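Local coordinates for capsid protein (Infectious hypodermal and hematopoietic necrosis virus, PDB 3N7X), which forms the icosahedral shell of a shrimp brevidensovirus, sixty copies of its beta-barrel subunit making up the capsid, and binds calcium, at residues F56-A61 against N70-P75; P75-N80 against W261-M266; E150-T155 against D192-F197; N160-K165 against C323-T328. All blocks are in the same frame, centred on the assembly; numbering follows the deposited sequence.

All four contacts involve one antiparallel sheet: strands 70-74, 264-268, 149-153 and 199-203, the C, H, E and F strands of a parvoviral jelly roll, extended beyond strand 70-74 by 179-182, 161-164 and 322-324, where interaction 4 lies. Their centres lie 11 to 15 Å apart. Interaction 1 ties this sheet to strand 45-59 of the facing sheet and, sharing P75, passes directly into interaction 2. Along the chain, interaction 3 is nested within the loop that interaction 2 closes, while interaction 4 alternates with both 2 and 3. Between strands, M266 bonds to Y72, and F265 to F152. Interactions 3 and 4 also lie against a common neighbouring subunit, so the same framework reaches a capsid interface.

Interaction 1 of 4, residues F56-A61 against N70-P75; sequences FEFDAA and NLYCLP
Strand 56-59, carrying F58 and D59, and strand 70-74, carrying Y72, run nearly antiparallel (163° between their directions), but their axes approach no closer than 8.8 Å, and side chains rather than main-chain bonds join them. Y72 is the bridge. One face of its ring receives the rim of F58: CD1 of F58 lies 3.6 Å from CG of Y72, offset toward the rim of the tyrosine, and with the planes 79° apart this is a T-shaped pair having Y72 as the face and F58 as the edge. The centroids are 5.1 Å apart. The separation fits the two-sheet body of the viral jelly roll: strand 45-59 pairs with strand 281-296 in one sheet, strand 70-74 lies beside strand 264-268 in the other, and the short B-C connection closes here. At the phenol end, Y72 OH donates to D59 OD1 over 2.7 Å, arriving well above the carboxylate plane, 66° out of it. D59 OD1 also accepts from A61 N at 2.6 Å, forming an Asx turn, and the two donors approach from opposite faces of the carboxylate. D59 CG stands between the backbone N and the carbonyl carbon, and OD1 reaches A61 N, two residues on. One oxygen therefore both shapes the turn and grips the tyrosine. A61 CB completes the approach, 3.5 Å from N70 O and 4.1 Å from Y72 CE1. Toward the other end F56 meets L74 more loosely, CE2 to CD2 at 4.4 Å, while P274 of a neighbouring subunit packs on D59.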
# COMPACT_ATOMS: atom_id res chain seq x y z
N PHE A 56 92.51 -23.57 28.46
CA PHE A 56 93.34 -22.41 28.76
C PHE A 56 93.34 -22.20 30.27
O PHE A 56 92.34 -22.47 30.94
CB PHE A 56 92.79 -21.13 28.10
CG PHE A 56 92.92 -21.10 26.60
CD1 PHE A 56 93.85 -21.90 25.94
CD2 PHE A 56 92.14 -20.22 25.85
CE1 PHE A 56 94.00 -21.82 24.55
CE2 PHE A 56 92.28 -20.13 24.46
CZ PHE A 56 93.22 -20.93 23.81
N GLU A 57 94.48 -21.74 30.79
CA GLU A 57 94.59 -21.46 32.22
C GLU A 57 95.08 -20.03 32.37
O GLU A 57 95.82 -19.53 31.53
CB GLU A 57 95.59 -22.41 32.90
CG GLU A 57 95.23 -23.88 32.82
CD GLU A 57 95.67 -24.51 31.51
OE1 GLU A 57 96.80 -24.20 31.06
OE2 GLU A 57 94.91 -25.33 30.94
N PHE A 58 94.67 -19.37 33.45
CA PHE A 58 95.06 -17.98 33.68
C PHE A 58 95.28 -17.70 35.16
O PHE A 58 94.66 -18.33 36.02
CB PHE A 58 93.96 -17.03 33.22
CG PHE A 58 93.60 -17.15 31.77
CD1 PHE A 58 94.41 -16.60 30.79
CD2 PHE A 58 92.42 -17.79 31.39
CE1 PHE A 58 94.06 -16.68 29.45
CE2 PHE A 58 92.06 -17.88 30.05
CZ PHE A 58 92.88 -17.33 29.07
N ASP A 59 96.16 -16.74 35.44
CA ASP A 59 96.39 -16.29 36.80
C ASP A 59 96.36 -14.77 36.71
O ASP A 59 95.96 -14.23 35.69
CB ASP A 59 97.73 -16.79 37.36
CG ASP A 59 98.92 -16.32 36.56
OD1 ASP A 59 98.81 -15.32 35.82
OD2 ASP A 59 99.99 -16.95 36.69
N ALA A 60 96.78 -14.08 37.77
CA ALA A 60 96.74 -12.62 37.76
C ALA A 60 97.81 -11.96 36.89
O ALA A 60 98.03 -10.75 36.98
CB ALA A 60 96.82 -12.10 39.19
N ALA A 61 98.47 -12.75 36.04
CA ALA A 61 99.51 -12.22 35.13
C ALA A 61 100.65 -11.54 35.88
O ALA A 61 101.32 -10.65 35.35
CB ALA A 61 98.89 -11.24 34.14
N ASN A 70 101.51 -6.73 32.63
CA ASN A 70 101.15 -7.69 31.60
C ASN A 70 99.72 -8.20 31.63
O ASN A 70 99.03 -8.12 32.65
CB ASN A 70 102.08 -8.91 31.65
CG ASN A 70 103.54 -8.53 31.58
OD1 ASN A 70 104.17 -8.27 32.61
ND2 ASN A 70 104.09 -8.49 30.37
N LEU A 71 99.30 -8.74 30.49
CA LEU A 71 97.97 -9.31 30.32
C LEU A 71 98.12 -10.43 29.30
O LEU A 71 99.00 -10.38 28.44
CB LEU A 71 96.98 -8.27 29.79
CG LEU A 71 96.56 -7.13 30.73
CD1 LEU A 71 95.70 -6.13 29.97
CD2 LEU A 71 95.81 -7.69 31.93
N TYR A 72 97.28 -11.46 29.41
CA TYR A 72 97.34 -12.54 28.45
C TYR A 72 96.64 -12.02 27.21
O TYR A 72 95.65 -11.30 27.32
CB TYR A 72 96.61 -13.78 28.94
CG TYR A 72 97.25 -14.46 30.12
CD1 TYR A 72 96.95 -14.07 31.42
CD2 TYR A 72 98.15 -15.51 29.93
CE1 TYR A 72 97.53 -14.70 32.52
CE2 TYR A 72 98.74 -16.15 31.02
CZ TYR A 72 98.43 -15.75 32.30
OH TYR A 72 99.00 -16.39 33.38
N CYS A 73 97.15 -12.38 26.04
CA CYS A 73 96.54 -11.93 24.81
C CYS A 73 96.05 -13.12 23.99
O CYS A 73 96.71 -14.15 23.93
CB CYS A 73 97.56 -11.13 23.98
SG CYS A 73 96.98 -10.68 22.32
N LEU A 74 94.88 -12.97 23.39
CA LEU A 74 94.32 -14.02 22.54
C LEU A 74 94.09 -13.40 21.17
O LEU A 74 93.09 -12.73 20.94
CB LEU A 74 93.01 -14.56 23.10
CG LEU A 74 92.30 -15.59 22.20
CD1 LEU A 74 93.27 -16.69 21.80
CD2 LEU A 74 91.11 -16.18 22.94
N PRO A 75 95.04 -13.60 20.24
CA PRO A 75 94.96 -13.06 18.88
C PRO A 75 94.05 -13.86 17.96
O PRO A 75 94.51 -14.67 17.16
CB PRO A 75 96.41 -13.08 18.43
CG PRO A 75 96.91 -14.35 19.05
CD PRO A 75 96.31 -14.33 20.45

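Interaction 2 of 4, residues P75-N80 against W261-M266; sequences PLHWMN and WQQIFM
W261 sends the far edge of its indole against two consecutive residues, L76 and H77, in the type I turn P75-W78. Its CG stands anti to the backbone N (chi1 177°), starting the ring on its way to that turn. There W261 CZ2 meets L76 CB at 3.7 Å, with the leucine carbon at the indole edge and near its plane. Beside it, W261 CZ3 lies 3.5 Å from H77 CD2, and here the rings are inclined: their planes differ by 49° and the imidazole is 5.2 Å, centroid to centroid, from the six-membered ring, a pair that is neither stacked nor T-shaped. H77 CG, between its backbone N and carbonyl carbon, is 3.6 Å from W261 CZ3. The turn follows strand 70-74 and meets the residues leading into neighbouring strand 264-268, at that end of the jelly-roll C-H pair. W78 N donates to P75 O within the turn, and T212 O holds W261 NE1.

Q263 approaches H77 from another direction, its amide plane 63° from the imidazole. H77 NE2 and Q263 NE2 remain 3.7 Å apart without a bond; a water instead accepts from Q263 NE2 and has a weak, longer contact with H77 NE2 at the edge of the imidazole. Q263 NE2 also donates to Y324 O, leaving the water as the indirect link to H77. The direct contact is therefore essentially van der Waals, with polarity confined to one hydrated side, where a bound magnesium ion about 3 Å from the H77 side chain would probably disfavour a protonated imidazole.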
# COMPACT_ATOMS: atom_id res chain seq x y z
N PRO A 75 95.04 -13.60 20.24
CA PRO A 75 94.96 -13.06 18.88
C PRO A 75 94.05 -13.86 17.96
O PRO A 75 94.51 -14.67 17.16
CB PRO A 75 96.41 -13.08 18.43
CG PRO A 75 96.91 -14.35 19.05
CD PRO A 75 96.31 -14.33 20.45
N LEU A 76 92.74 -13.62 18.07
CA LEU A 76 91.75 -14.32 17.25
C LEU A 76 91.93 -14.10 15.76
O LEU A 76 91.41 -14.87 14.96
CB LEU A 76 90.35 -13.88 17.62
CG LEU A 76 89.94 -14.09 19.06
CD1 LEU A 76 88.47 -13.75 19.21
CD2 LEU A 76 90.20 -15.53 19.46
N HIS A 77 92.64 -13.05 15.40
CA HIS A 77 92.86 -12.73 13.99
C HIS A 77 93.98 -13.55 13.35
O HIS A 77 94.18 -13.47 12.13
CB HIS A 77 93.15 -11.24 13.83
CG HIS A 77 94.26 -10.75 14.70
ND1 HIS A 77 95.29 -9.96 14.23
CD2 HIS A 77 94.51 -10.94 16.02
CE1 HIS A 77 96.12 -9.69 15.22
NE2 HIS A 77 95.67 -10.27 16.31
N TRP A 78 94.70 -14.33 14.15
CA TRP A 78 95.79 -15.15 13.63
C TRP A 78 95.25 -16.44 13.04
O TRP A 78 94.82 -17.34 13.77
CB TRP A 78 96.79 -15.50 14.74
CG TRP A 78 97.63 -14.35 15.21
CD1 TRP A 78 97.46 -13.02 14.91
CD2 TRP A 78 98.76 -14.42 16.09
NE1 TRP A 78 98.42 -12.27 15.55
CE2 TRP A 78 99.23 -13.10 16.28
CE3 TRP A 78 99.43 -15.48 16.73
CZ2 TRP A 78 100.33 -12.81 17.09
CZ3 TRP A 78 100.52 -15.18 17.54
CH2 TRP A 78 100.96 -13.86 17.71
N MET A 79 95.26 -16.54 11.72
CA MET A 79 94.77 -17.74 11.04
C MET A 79 95.48 -19.00 11.53
O MET A 79 94.90 -20.08 11.55
CB MET A 79 94.96 -17.61 9.53
CG MET A 79 94.09 -16.54 8.90
SD MET A 79 94.38 -16.36 7.13
CE MET A 79 93.77 -17.93 6.51
N ASN A 80 96.73 -18.83 11.94
CA ASN A 80 97.54 -19.94 12.41
C ASN A 80 96.89 -20.71 13.55
O ASN A 80 97.07 -21.92 13.67
CB ASN A 80 98.91 -19.43 12.87
CG ASN A 80 99.54 -18.50 11.86
OD1 ASN A 80 99.03 -17.40 11.60
ND2 ASN A 80 100.66 -18.92 11.27
N TRP A 261 88.77 -3.65 14.65
CA TRP A 261 88.53 -4.89 15.36
C TRP A 261 89.58 -5.02 16.45
O TRP A 261 90.77 -4.79 16.21
CB TRP A 261 88.62 -6.06 14.39
CG TRP A 261 88.45 -7.37 15.05
CD1 TRP A 261 87.28 -8.03 15.28
CD2 TRP A 261 89.49 -8.16 15.64
NE1 TRP A 261 87.52 -9.20 15.98
CE2 TRP A 261 88.87 -9.30 16.22
CE3 TRP A 261 90.88 -8.02 15.74
CZ2 TRP A 261 89.60 -10.29 16.88
CZ3 TRP A 261 91.61 -9.01 16.41
CH2 TRP A 261 90.96 -10.13 16.97
N GLN A 262 89.14 -5.39 17.65
CA GLN A 262 90.04 -5.52 18.79
C GLN A 262 90.23 -6.96 19.27
O GLN A 262 89.26 -7.72 19.35
CB GLN A 262 89.50 -4.69 19.96
CG GLN A 262 89.32 -3.23 19.64
CD GLN A 262 90.63 -2.56 19.36
OE1 GLN A 262 90.70 -1.62 18.57
NE2 GLN A 262 91.69 -3.02 20.02
N GLN A 263 91.47 -7.32 19.59
CA GLN A 263 91.74 -8.65 20.13
C GLN A 263 91.55 -8.47 21.63
O GLN A 263 91.46 -7.34 22.11
CB GLN A 263 93.18 -9.12 19.81
CG GLN A 263 94.30 -8.19 20.27
CD GLN A 263 94.74 -7.22 19.18
OE1 GLN A 263 94.00 -6.32 18.79
NE2 GLN A 263 95.96 -7.40 18.69
N ILE A 264 91.49 -9.56 22.37
CA ILE A 264 91.27 -9.43 23.81
C ILE A 264 92.49 -9.68 24.67
O ILE A 264 93.44 -10.35 24.27
CB ILE A 264 90.13 -10.36 24.27
CG1 ILE A 264 90.48 -11.81 23.95
CG2 ILE A 264 88.84 -9.98 23.57
CD1 ILE A 264 89.42 -12.79 24.38
N PHE A 265 92.45 -9.10 25.87
CA PHE A 265 93.52 -9.23 26.85
C PHE A 265 92.86 -9.68 28.15
O PHE A 265 91.75 -9.26 28.45
CB PHE A 265 94.21 -7.88 27.03
CG PHE A 265 94.92 -7.41 25.80
CD1 PHE A 265 96.19 -7.90 25.48
CD2 PHE A 265 94.32 -6.51 24.93
CE1 PHE A 265 96.84 -7.50 24.31
CE2 PHE A 265 94.96 -6.11 23.76
CZ PHE A 265 96.22 -6.61 23.45
N MET A 266 93.54 -10.53 28.91
CA MET A 266 92.95 -11.05 30.14
C MET A 266 93.91 -11.23 31.29
O MET A 266 95.13 -11.13 31.13
CB MET A 266 92.30 -12.41 29.88
CG MET A 266 91.36 -12.45 28.71
SD MET A 266 91.57 -14.00 27.81
CE MET A 266 93.17 -13.69 27.07
O HOH W 1 97.96 -9.78 18.73

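Interaction 3 of 4, residues E150-T155 against D192-F197; sequences EIFKDT and DPIQQF
F152 is met on three sides by one short helix and the residue after it, with no hydrogen bond between the segments. P193 CB lies over one face of its ring, 4.0 Å from F152 CZ, while I194 CG2 comes to the same CZ at the ring edge, near the plane. The third partner is F197, whose CB is 3.7 Å from F152 CD1. The two phenylalanine side chains cross at about a right angle, yet the ring planes are turned by only 45°, with centroids 5.5 Å apart, so the pair is neither stacked nor T-shaped. The rim of F197 reaches the strand backbone, with CD1 3.8 Å from K153 O, near the ring plane. Next along, D154 CB touches F197 CE1 at 4.0 Å at the centre of an inverse gamma turn. E150 brings its carboxylate against I194 CG2, but the acid is satisfied by a salt bridge to R267 and by hydrogen bonds to S269 and to Y55 of a neighbouring subunit. Here helix 192-196, which follows the calcium-binding residue E191, packs on strand 149-153 just before the chain enters strand 199-203, making this part of the E-F connection of the viral jelly roll.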
# COMPACT_ATOMS: atom_id res chain seq x y z
N GLU A 150 89.18 -11.20 34.22
CA GLU A 150 88.94 -9.88 33.65
C GLU A 150 89.34 -9.90 32.18
O GLU A 150 90.39 -10.44 31.82
CB GLU A 150 89.75 -8.81 34.39
CG GLU A 150 89.51 -8.76 35.89
CD GLU A 150 90.26 -7.63 36.59
OE1 GLU A 150 91.39 -7.30 36.17
OE2 GLU A 150 89.72 -7.08 37.58
N ILE A 151 88.49 -9.34 31.32
CA ILE A 151 88.75 -9.31 29.88
C ILE A 151 88.72 -7.86 29.40
O ILE A 151 87.76 -7.13 29.65
CB ILE A 151 87.69 -10.14 29.13
CG1 ILE A 151 87.72 -11.58 29.65
CG2 ILE A 151 87.95 -10.10 27.63
CD1 ILE A 151 86.61 -12.45 29.13
N PHE A 152 89.78 -7.46 28.71
CA PHE A 152 89.92 -6.08 28.22
C PHE A 152 90.11 -5.96 26.71
O PHE A 152 90.52 -6.91 26.04
CB PHE A 152 91.14 -5.43 28.88
CG PHE A 152 91.13 -5.45 30.38
CD1 PHE A 152 90.45 -4.48 31.11
CD2 PHE A 152 91.84 -6.43 31.08
CE1 PHE A 152 90.47 -4.48 32.51
CE2 PHE A 152 91.87 -6.44 32.47
CZ PHE A 152 91.18 -5.47 33.19
N LYS A 153 89.80 -4.77 26.20
CA LYS A 153 89.97 -4.41 24.79
C LYS A 153 90.40 -2.95 24.83
O LYS A 153 89.85 -2.16 25.60
CB LYS A 153 88.66 -4.53 24.01
CG LYS A 153 88.16 -5.94 23.75
CD LYS A 153 86.84 -5.89 22.97
CE LYS A 153 86.24 -7.27 22.75
NZ LYS A 153 85.01 -7.22 21.90
N ASP A 154 91.38 -2.60 24.01
CA ASP A 154 91.88 -1.23 23.97
C ASP A 154 91.03 -0.41 23.00
O ASP A 154 91.44 -0.16 21.87
CB ASP A 154 93.35 -1.23 23.55
CG ASP A 154 93.91 0.17 23.35
OD1 ASP A 154 93.37 1.13 23.96
OD2 ASP A 154 94.90 0.31 22.60
N THR A 155 89.86 0.01 23.45
CA THR A 155 88.96 0.78 22.61
C THR A 155 89.25 2.27 22.55
O THR A 155 88.85 2.94 21.60
CB THR A 155 87.49 0.60 23.05
OG1 THR A 155 87.35 0.98 24.42
CG2 THR A 155 87.06 -0.84 22.88
N ASP A 192 96.27 -0.36 37.18
CA ASP A 192 96.39 0.35 35.92
C ASP A 192 95.45 -0.12 34.82
O ASP A 192 94.79 0.68 34.17
CB ASP A 192 97.84 0.31 35.42
CG ASP A 192 98.15 1.45 34.47
OD1 ASP A 192 97.99 2.63 34.88
OD2 ASP A 192 98.54 1.19 33.31
N PRO A 193 95.37 -1.44 34.59
CA PRO A 193 94.48 -1.96 33.55
C PRO A 193 93.02 -1.52 33.66
O PRO A 193 92.42 -1.12 32.67
CB PRO A 193 94.66 -3.47 33.66
CG PRO A 193 96.08 -3.60 34.12
CD PRO A 193 96.15 -2.54 35.20
N ILE A 194 92.45 -1.59 34.87
CA ILE A 194 91.05 -1.20 35.04
C ILE A 194 90.86 0.32 35.00
O ILE A 194 89.75 0.80 34.81
CB ILE A 194 90.45 -1.74 36.36
CG1 ILE A 194 91.09 -1.05 37.57
CG2 ILE A 194 90.62 -3.25 36.43
CD1 ILE A 194 90.51 -1.50 38.90
N GLN A 195 91.94 1.07 35.16
CA GLN A 195 91.84 2.51 35.09
C GLN A 195 92.00 2.97 33.64
O GLN A 195 91.47 4.01 33.26
CB GLN A 195 92.94 3.18 35.94
CG GLN A 195 93.14 4.67 35.62
CD GLN A 195 94.21 5.35 36.47
OE1 GLN A 195 94.04 5.57 37.67
NE2 GLN A 195 95.33 5.70 35.84
N GLN A 196 92.69 2.17 32.84
CA GLN A 196 92.99 2.54 31.46
C GLN A 196 92.21 1.95 30.28
O GLN A 196 91.79 2.69 29.39
CB GLN A 196 94.48 2.32 31.22
CG GLN A 196 95.37 3.11 32.16
CD GLN A 196 95.30 4.61 31.91
OE1 GLN A 196 95.10 5.40 32.84
NE2 GLN A 196 95.46 5.00 30.66
N PHE A 197 92.03 0.64 30.25
CA PHE A 197 91.32 0.02 29.13
C PHE A 197 89.85 0.42 29.02
O PHE A 197 89.08 0.33 29.98
CB PHE A 197 91.48 -1.50 29.22
CG PHE A 197 92.85 -1.97 28.83
CD1 PHE A 197 93.10 -2.42 27.53
CD2 PHE A 197 93.90 -1.91 29.73
CE1 PHE A 197 94.39 -2.79 27.13
CE2 PHE A 197 95.20 -2.29 29.34
CZ PHE A 197 95.44 -2.72 28.05

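Interaction 4 of 4, residues N160-K165 against C323-T328; sequences NQLSTK and CYIMHT
Q161 has CG anti to the backbone N (chi1 -175°) and runs extended beyond it, while Y324 CG stands anti to its carbonyl carbon (chi1 -66°); the two side chains lie side by side. They form the antiparallel non-hydrogen-bonded pair by which strand 322-324 is added to strand 161-164, outermost within the chain in the extension of the jelly-roll C-H-E-F sheet beyond strand 70-74. Both point the same way; OE1 of Q161 is 3.4 Å from CE1 of Y324, and the phenol OH finds its hydrogen bond at Q319. The next pair, L162 with C323, is hydrogen-bonded in both directions: L162 N to C323 O and C323 N to L162 O, each 2.9 Å. Past the paired strands I325 N reaches N160 O at 3.0 Å in a nearly straight bond (169° at the hydrogen), and Q239 donates to the same oxygen. A CA-H...O contact joins Q161 CA to C323 O, 3.4 Å. Q310 of a neighbouring subunit bonds to I325 O and H327 N. On the sheet face opposite Q161 and Y324, L162 CB touches C323 CB at 4.1 Å. L162 CD1 meets I325 CD1 at 4.2 Å.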
# COMPACT_ATOMS: atom_id res chain seq x y z
N ASN A 160 99.62 0.89 20.16
CA ASN A 160 99.74 0.58 18.74
C ASN A 160 100.47 -0.76 18.58
O ASN A 160 100.01 -1.65 17.87
CB ASN A 160 100.54 1.67 18.02
CG ASN A 160 99.81 3.00 18.01
OD1 ASN A 160 100.44 4.06 18.09
ND2 ASN A 160 98.49 2.95 17.89
N GLN A 161 101.61 -0.89 19.26
CA GLN A 161 102.41 -2.10 19.17
C GLN A 161 102.98 -2.54 20.52
O GLN A 161 103.53 -1.73 21.27
CB GLN A 161 103.55 -1.89 18.18
CG GLN A 161 104.39 -3.13 17.92
CD GLN A 161 105.63 -2.83 17.09
OE1 GLN A 161 105.56 -2.12 16.08
NE2 GLN A 161 106.77 -3.39 17.49
N LEU A 162 102.87 -3.82 20.82
CA LEU A 162 103.39 -4.34 22.08
C LEU A 162 104.24 -5.57 21.83
O LEU A 162 104.19 -6.17 20.75
CB LEU A 162 102.24 -4.70 23.01
CG LEU A 162 101.22 -3.59 23.30
CD1 LEU A 162 100.08 -4.17 24.11
CD2 LEU A 162 101.89 -2.43 24.04
N SER A 163 105.03 -5.94 22.83
CA SER A 163 105.89 -7.11 22.75
C SER A 163 105.44 -8.12 23.78
O SER A 163 104.88 -7.76 24.82
CB SER A 163 107.35 -6.76 23.03
OG SER A 163 107.92 -6.02 21.96
N THR A 164 105.68 -9.40 23.49
CA THR A 164 105.33 -10.46 24.42
C THR A 164 106.32 -10.34 25.58
O THR A 164 107.42 -9.83 25.41
CB THR A 164 105.50 -11.83 23.76
OG1 THR A 164 106.73 -11.83 23.02
CG2 THR A 164 104.36 -12.11 22.81
N LYS A 165 105.92 -10.79 26.77
CA LYS A 165 106.83 -10.72 27.92
C LYS A 165 108.09 -11.51 27.58
O LYS A 165 109.20 -11.08 27.88
CB LYS A 165 106.16 -11.28 29.17
CG LYS A 165 106.98 -11.05 30.43
CD LYS A 165 106.32 -11.67 31.65
CE LYS A 165 107.16 -11.48 32.90
NZ LYS A 165 106.54 -12.14 34.09
N CYS A 323 102.51 -7.83 19.14
CA CYS A 323 101.07 -7.66 19.21
C CYS A 323 100.71 -6.32 18.59
O CYS A 323 101.12 -5.27 19.09
CB CYS A 323 100.63 -7.71 20.67
SG CYS A 323 98.93 -7.19 20.98
N TYR A 324 99.96 -6.36 17.49
CA TYR A 324 99.56 -5.13 16.81
C TYR A 324 98.08 -4.84 17.04
O TYR A 324 97.22 -5.67 16.73
CB TYR A 324 99.83 -5.25 15.31
CG TYR A 324 101.29 -5.33 14.98
CD1 TYR A 324 102.05 -4.17 14.80
CD2 TYR A 324 101.94 -6.56 14.88
CE1 TYR A 324 103.42 -4.23 14.53
CE2 TYR A 324 103.30 -6.64 14.60
CZ TYR A 324 104.03 -5.48 14.43
OH TYR A 324 105.39 -5.55 14.19
N ILE A 325 97.79 -3.66 17.58
CA ILE A 325 96.41 -3.28 17.84
C ILE A 325 95.92 -2.27 16.82
O ILE A 325 96.57 -1.26 16.56
CB ILE A 325 96.28 -2.68 19.24
CG1 ILE A 325 96.80 -3.69 20.27
CG2 ILE A 325 94.83 -2.33 19.53
CD1 ILE A 325 96.87 -3.15 21.67
N MET A 326 94.76 -2.56 16.23
CA MET A 326 94.17 -1.69 15.22
C MET A 326 93.35 -0.54 15.81
O MET A 326 92.60 -0.73 16.76
CB MET A 326 93.28 -2.51 14.30
CG MET A 326 92.69 -1.72 13.14
SD MET A 326 91.34 -2.60 12.33
CE MET A 326 92.24 -3.84 11.39
N HIS A 327 93.51 0.66 15.25
CA HIS A 327 92.75 1.82 15.69
C HIS A 327 92.41 2.67 14.47
O HIS A 327 93.30 3.27 13.88
CB HIS A 327 93.56 2.68 16.67
CG HIS A 327 93.81 2.01 17.99
ND1 HIS A 327 92.79 1.54 18.78
CD2 HIS A 327 94.96 1.75 18.65
CE1 HIS A 327 93.31 1.01 19.88
NE2 HIS A 327 94.62 1.12 19.82
N THR A 328 91.14 2.70 14.10
CA THR A 328 90.72 3.49 12.95
C THR A 328 90.07 4.79 13.41
O THR A 328 89.69 5.63 12.60
CB THR A 328 89.71 2.73 12.06
OG1 THR A 328 88.54 2.41 12.83
CG2 THR A 328 90.34 1.45 11.54